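Local coordinates for flap endonuclease 1 (Methanocaldococcus jannaschii, PDB 1A76), which cleaves 5'-flap structures in DNA during replication and repair, acting as a magnesium-dependent, structure-specific endonuclease and 5'-3' exonuclease, at residues A[223-228]-A[263-268]; A[246-251]-A[256-261]. All blocks are in the same frame, centred on the assembly; numbering follows the deposited sequence.

Interaction 1 (A[223-228]-A[263-268]); sequences TDYNPG and RIFKEP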
loop_
_atom_site.group_PDB
_atom_site.type_symbol
_atom_site.label_atom_id
_atom_site.label_comp_id
_atom_site.label_asym_id
_atom_site.label_seq_id
_atom_site.Cartn_x
_atom_site.Cartn_y
_atom_site.Cartn_z
ATOM N N THR A 223 -11.077 -0.699 11.728
ATOM C CA THR A 223 -9.899 -0.286 10.957
ATOM C C THR A 223 -8.678 -1.066 11.462
ATOM O O THR A 223 -8.803 -1.951 12.309
ATOM C CB THR A 223 -9.613 1.253 11.098
ATOM O OG1 THR A 223 -9.154 1.548 12.421
ATOM C CG2 THR A 223 -10.869 2.072 10.821
ATOM N N ASP A 224 -7.501 -0.759 10.930
ATOM C CA ASP A 224 -6.286 -1.433 11.378
ATOM C C ASP A 224 -6.037 -0.985 12.816
ATOM O O ASP A 224 -5.330 -1.642 13.574
ATOM C CB ASP A 224 -5.083 -1.023 10.513
ATOM C CG ASP A 224 -5.174 -1.539 9.085
ATOM O OD1 ASP A 224 -5.663 -2.668 8.875
ATOM O OD2 ASP A 224 -4.745 -0.813 8.167
ATOM N N TYR A 225 -6.637 0.146 13.179
ATOM C CA TYR A 225 -6.486 0.727 14.507
ATOM C C TYR A 225 -7.484 0.244 15.554
ATOM O O TYR A 225 -7.321 0.515 16.739
ATOM C CB TYR A 225 -6.538 2.245 14.385
ATOM C CG TYR A 225 -5.498 2.755 13.421
ATOM C CD1 TYR A 225 -4.140 2.691 13.741
ATOM C CD2 TYR A 225 -5.859 3.251 12.170
ATOM C CE1 TYR A 225 -3.167 3.105 12.844
ATOM C CE2 TYR A 225 -4.887 3.671 11.257
ATOM C CZ TYR A 225 -3.542 3.594 11.605
ATOM O OH TYR A 225 -2.569 4.013 10.722
ATOM N N ASN A 226 -8.524 -0.454 15.116
ATOM C CA ASN A 226 -9.509 -0.999 16.045
ATOM C C ASN A 226 -10.104 -2.255 15.405
ATOM O O ASN A 226 -11.269 -2.290 15.015
ATOM C CB ASN A 226 -10.584 0.051 16.395
ATOM C CG ASN A 226 -11.596 0.276 15.276
ATOM O OD1 ASN A 226 -12.747 -0.147 15.379
ATOM N ND2 ASN A 226 -11.176 0.953 14.218
ATOM N N PRO A 227 -9.278 -3.312 15.282
ATOM C CA PRO A 227 -9.702 -4.580 14.681
ATOM C C PRO A 227 -10.984 -5.116 15.305
ATOM O O PRO A 227 -11.155 -5.084 16.522
ATOM C CB PRO A 227 -8.512 -5.512 14.920
ATOM C CG PRO A 227 -7.353 -4.626 15.093
ATOM C CD PRO A 227 -7.872 -3.360 15.725
ATOM N N GLY A 228 -11.888 -5.613 14.470
ATOM C CA GLY A 228 -13.130 -6.137 15.004
ATOM C C GLY A 228 -14.207 -5.075 15.088
ATOM O O GLY A 228 -15.371 -5.381 15.334
ATOM N N ARG A 263 -7.748 11.231 14.245
ATOM C CA ARG A 263 -6.589 12.068 13.970
ATOM C C ARG A 263 -5.574 11.377 13.063
ATOM O O ARG A 263 -4.857 12.041 12.321
ATOM C CB ARG A 263 -5.925 12.502 15.279
ATOM C CG ARG A 263 -6.182 13.967 15.618
ATOM C CD ARG A 263 -5.647 14.355 16.997
ATOM N NE ARG A 263 -6.503 13.894 18.091
ATOM C CZ ARG A 263 -7.572 14.544 18.539
ATOM N NH1 ARG A 263 -7.935 15.696 17.993
ATOM N NH2 ARG A 263 -8.277 14.042 19.544
ATOM N N ILE A 264 -5.517 10.048 13.121
ATOM C CA ILE A 264 -4.604 9.287 12.269
ATOM C C ILE A 264 -4.976 9.508 10.798
ATOM O O ILE A 264 -4.101 9.663 9.949
ATOM C CB ILE A 264 -4.663 7.759 12.570
ATOM C CG1 ILE A 264 -3.560 7.374 13.565
ATOM C CG2 ILE A 264 -4.482 6.955 11.266
ATOM C CD1 ILE A 264 -4.001 6.410 14.637
ATOM N N PHE A 265 -6.276 9.522 10.503
ATOM C CA PHE A 265 -6.742 9.711 9.131
ATOM C C PHE A 265 -6.781 11.168 8.693
ATOM O O PHE A 265 -6.502 11.473 7.541
ATOM C CB PHE A 265 -8.143 9.101 8.950
ATOM C CG PHE A 265 -8.156 7.607 9.043
ATOM C CD1 PHE A 265 -7.653 6.824 7.996
ATOM C CD2 PHE A 265 -8.594 6.980 10.204
ATOM C CE1 PHE A 265 -7.579 5.439 8.112
ATOM C CE2 PHE A 265 -8.524 5.595 10.329
ATOM C CZ PHE A 265 -8.006 4.815 9.269
ATOM N N LYS A 266 -7.133 12.057 9.615
ATOM C CA LYS A 266 -7.237 13.475 9.305
ATOM C C LYS A 266 -5.918 14.235 9.391
ATOM O O LYS A 266 -5.720 15.202 8.663
ATOM C CB LYS A 266 -8.261 14.144 10.237
ATOM C CG LYS A 266 -9.685 13.548 10.194
ATOM C CD LYS A 266 -10.217 13.422 8.764
ATOM C CE LYS A 266 -10.528 14.778 8.122
ATOM N NZ LYS A 266 -11.380 15.690 8.950
ATOM N N GLU A 267 -5.021 13.788 10.266
ATOM C CA GLU A 267 -3.731 14.448 10.491
ATOM C C GLU A 267 -2.545 13.509 10.404
ATOM O O GLU A 267 -1.780 13.385 11.362
ATOM C CB GLU A 267 -3.698 15.073 11.888
ATOM C CG GLU A 267 -3.860 16.557 11.891
ATOM C CD GLU A 267 -5.296 16.944 12.055
ATOM O OE1 GLU A 267 -5.798 16.859 13.203
ATOM O OE2 GLU A 267 -5.915 17.327 11.036
ATOM N N PRO A 268 -2.367 12.831 9.270
ATOM C CA PRO A 268 -1.212 11.934 9.227
ATOM C C PRO A 268 0.106 12.674 8.993
ATOM O O PRO A 268 0.118 13.808 8.510
ATOM C CB PRO A 268 -1.547 10.999 8.076
ATOM C CG PRO A 268 -2.358 11.864 7.146
ATOM C CD PRO A 268 -3.151 12.793 8.020
#
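The Y225 ring has the CD1 methyl of I264 over one face and CZ of F265 at its edge, while the F265 ring carries the I264 CG2 methyl over one of its own faces. The two rings form an offset edge-to-face pair, the Y225 edge directed at the F265 face, with centroids 5.8 Å apart and planes at 80°. The contact holds the loop after helix 211-221, in the I-domain of this XPG/RAD2 nuclease and probably part of its helix-three-turn-helix motif, against the C-terminal end of helix 258-266. I264 serves both rings: its CD1 makes a CH-pi contact 3.9 Å from the Y225 centroid, while CG2, lying over F265, comes to 3.3 Å from Y225 CE2. With CG anti to its own carbonyl carbon (chi1 -56°), Y225 sets its ring between I264 CD1 and F265 CZ. T223 adds its CG2 methyl, 4.3 Å from F265 CZ.

The neighbouring D224 is a ligand of a bound manganese ion through OD2 and belongs to the second magnesium site. The next residue's hydroxyl, Y225 OH, makes a weak hydrogen bond to E152 of the first site. A type I beta turn runs from T223 to N226, with an ST turn set within it: the backbone N of Y225 donates to T223 OG1 at 3.0 Å, with an N-H...O angle of 139°.

Interaction 2 (A[246-251]-A[256-261]); sequences VAKDVL and EYYDEI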
loop_
_atom_site.group_PDB
_atom_site.type_symbol
_atom_site.label_atom_id
_atom_site.label_comp_id
_atom_site.label_asym_id
_atom_site.label_seq_id
_atom_site.Cartn_x
_atom_site.Cartn_y
_atom_site.Cartn_z
ATOM N N VAL A 246 -26.204 10.122 15.247
ATOM C CA VAL A 246 -25.843 9.631 16.576
ATOM C C VAL A 246 -24.587 8.760 16.551
ATOM O O VAL A 246 -24.177 8.236 17.584
ATOM C CB VAL A 246 -26.979 8.787 17.201
ATOM C CG1 VAL A 246 -28.240 9.626 17.360
ATOM C CG2 VAL A 246 -27.259 7.575 16.333
ATOM N N ALA A 247 -23.977 8.618 15.374
ATOM C CA ALA A 247 -22.772 7.801 15.212
ATOM C C ALA A 247 -21.621 8.222 16.119
ATOM O O ALA A 247 -21.003 7.385 16.784
ATOM C CB ALA A 247 -22.315 7.846 13.765
ATOM N N LYS A 248 -21.328 9.518 16.135
ATOM C CA LYS A 248 -20.239 10.042 16.943
ATOM C C LYS A 248 -20.365 9.750 18.445
ATOM O O LYS A 248 -19.382 9.375 19.100
ATOM C CB LYS A 248 -20.102 11.549 16.690
ATOM C CG LYS A 248 -19.706 11.878 15.239
ATOM C CD LYS A 248 -20.202 13.246 14.791
ATOM C CE LYS A 248 -19.947 13.478 13.299
ATOM N NZ LYS A 248 -18.617 12.945 12.861
ATOM N N ASP A 249 -21.559 9.933 18.995
ATOM C CA ASP A 249 -21.781 9.659 20.406
ATOM C C ASP A 249 -21.549 8.175 20.646
ATOM O O ASP A 249 -20.908 7.786 21.623
ATOM C CB ASP A 249 -23.212 10.033 20.813
ATOM C CG ASP A 249 -23.401 11.531 20.974
ATOM O OD1 ASP A 249 -22.432 12.217 21.357
ATOM O OD2 ASP A 249 -24.521 12.026 20.718
ATOM N N VAL A 250 -22.054 7.349 19.734
ATOM C CA VAL A 250 -21.913 5.899 19.840
ATOM C C VAL A 250 -20.454 5.433 19.833
ATOM O O VAL A 250 -20.063 4.556 20.608
ATOM C CB VAL A 250 -22.656 5.194 18.679
ATOM C CG1 VAL A 250 -22.289 3.725 18.655
ATOM C CG2 VAL A 250 -24.181 5.378 18.830
ATOM N N LEU A 251 -19.660 6.021 18.941
ATOM C CA LEU A 251 -18.246 5.680 18.796
ATOM C C LEU A 251 -17.417 6.120 20.005
ATOM O O LEU A 251 -16.495 5.419 20.420
ATOM C CB LEU A 251 -17.695 6.314 17.508
ATOM C CG LEU A 251 -17.582 5.451 16.247
ATOM C CD1 LEU A 251 -18.502 4.250 16.313
ATOM C CD2 LEU A 251 -17.902 6.292 15.018
ATOM N N GLU A 256 -12.543 3.136 22.479
ATOM C CA GLU A 256 -11.556 3.898 23.245
ATOM C C GLU A 256 -10.593 4.498 22.231
ATOM O O GLU A 256 -10.275 3.857 21.241
ATOM C CB GLU A 256 -10.783 2.977 24.189
ATOM C CG GLU A 256 -9.960 3.709 25.246
ATOM C CD GLU A 256 -9.401 2.769 26.302
ATOM O OE1 GLU A 256 -9.226 1.574 25.994
ATOM O OE2 GLU A 256 -9.133 3.227 27.439
ATOM N N TYR A 257 -10.117 5.709 22.468
ATOM C CA TYR A 257 -9.182 6.350 21.527
ATOM C C TYR A 257 -9.812 6.639 20.166
ATOM O O TYR A 257 -9.122 6.708 19.143
ATOM C CB TYR A 257 -7.912 5.506 21.340
ATOM C CG TYR A 257 -7.239 5.120 22.642
ATOM C CD1 TYR A 257 -6.894 6.089 23.588
ATOM C CD2 TYR A 257 -6.993 3.781 22.948
ATOM C CE1 TYR A 257 -6.318 5.728 24.820
ATOM C CE2 TYR A 257 -6.424 3.408 24.171
ATOM C CZ TYR A 257 -6.091 4.386 25.100
ATOM O OH TYR A 257 -5.531 4.020 26.312
ATOM N N TYR A 258 -11.129 6.816 20.173
ATOM C CA TYR A 258 -11.882 7.145 18.966
ATOM C C TYR A 258 -11.311 8.419 18.345
ATOM O O TYR A 258 -11.117 8.487 17.131
ATOM C CB TYR A 258 -13.363 7.342 19.326
ATOM C CG TYR A 258 -14.209 8.065 18.303
ATOM C CD1 TYR A 258 -14.159 7.725 16.949
ATOM C CD2 TYR A 258 -15.101 9.057 18.700
ATOM C CE1 TYR A 258 -14.974 8.352 16.027
ATOM C CE2 TYR A 258 -15.924 9.691 17.785
ATOM C CZ TYR A 258 -15.858 9.335 16.451
ATOM O OH TYR A 258 -16.690 9.952 15.554
ATOM N N ASP A 259 -11.021 9.415 19.185
ATOM C CA ASP A 259 -10.476 10.696 18.721
ATOM C C ASP A 259 -9.076 10.542 18.159
ATOM O O ASP A 259 -8.681 11.254 17.234
ATOM C CB ASP A 259 -10.424 11.706 19.863
ATOM C CG ASP A 259 -11.794 12.226 20.254
ATOM O OD1 ASP A 259 -12.693 12.251 19.389
ATOM O OD2 ASP A 259 -11.963 12.622 21.430
ATOM N N GLU A 260 -8.321 9.615 18.732
ATOM C CA GLU A 260 -6.963 9.359 18.293
ATOM C C GLU A 260 -6.968 8.714 16.906
ATOM O O GLU A 260 -6.169 9.074 16.044
ATOM C CB GLU A 260 -6.261 8.441 19.303
ATOM C CG GLU A 260 -5.843 9.126 20.613
ATOM C CD GLU A 260 -7.018 9.646 21.449
ATOM O OE1 GLU A 260 -8.088 8.994 21.511
ATOM O OE2 GLU A 260 -6.858 10.727 22.058
ATOM N N ILE A 261 -7.875 7.762 16.699
ATOM C CA ILE A 261 -7.978 7.063 15.422
ATOM C C ILE A 261 -8.338 8.062 14.323
ATOM O O ILE A 261 -7.753 8.040 13.235
ATOM C CB ILE A 261 -9.057 5.943 15.482
ATOM C CG1 ILE A 261 -8.645 4.874 16.494
ATOM C CG2 ILE A 261 -9.241 5.301 14.105
ATOM C CD1 ILE A 261 -9.800 4.017 16.964
#
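Two short helices follow one another here, 247-254 and 258-266, and their backbones come nearest at L251 and Y258, whose CA atoms are 6.5 Å apart. No hydrogen bond joins the two segments; the contact is packing of the Y258 side chain against L251 and K248, their backbone included. Its CG lies anti to the backbone N (chi1 163°), which carries the ring back across the connection to the preceding helix. There L251 meets it over one face: CB sits 3.6 Å from the ring centroid and only 7° off the normal, a CH-pi contact near the middle of the ring. The L251 chain crosses the Y258 side chain at about a right angle, and its CD2 methyl lies on the same side of the ring, displaced past the CE1-CZ bond, 3.7 Å from Y258 CE1. K248, one turn earlier, lays its aliphatic part by the hydroxyl, with CG 3.6 Å from Y258 OH.

That hydroxyl is hydrogen-bonded to D216, and K248 NZ makes a salt bridge to the same carboxylate, which ties both polar ends to helix 211-221. Were Y258 replaced by an alanine, L251 CB and CD2 would probably lose the ring they pack on, and D216 OD1 the phenol hydroxyl. Helix 211-221 also packs on this pair, F220 and D216 against L251 and I219 against Y258, while A247 touches V242 of helix 235-244.

Overall arrangement
Interaction 2 is nested along the chain inside the loop closed by interaction 1: 223-228 comes first, then 246-251, 256-261 and finally 263-268. Both use helix 258-266, interaction 2 at its start and interaction 1 at its end, and helix 211-221 touches both. Their centres lie 11 Å apart, and they meet directly where I261 packs on T223, Y225 and N226. Interaction 1 is about 15 Å from the chain centre, beside the metal sites; interaction 2 lies about 26 Å out. Helix 258-266 thus connects the outlying helical pair to the I-domain (116-245) loop that carries metal ligand D224, in what is probably the helix-three-turn-helix region, as in FEN1 relatives.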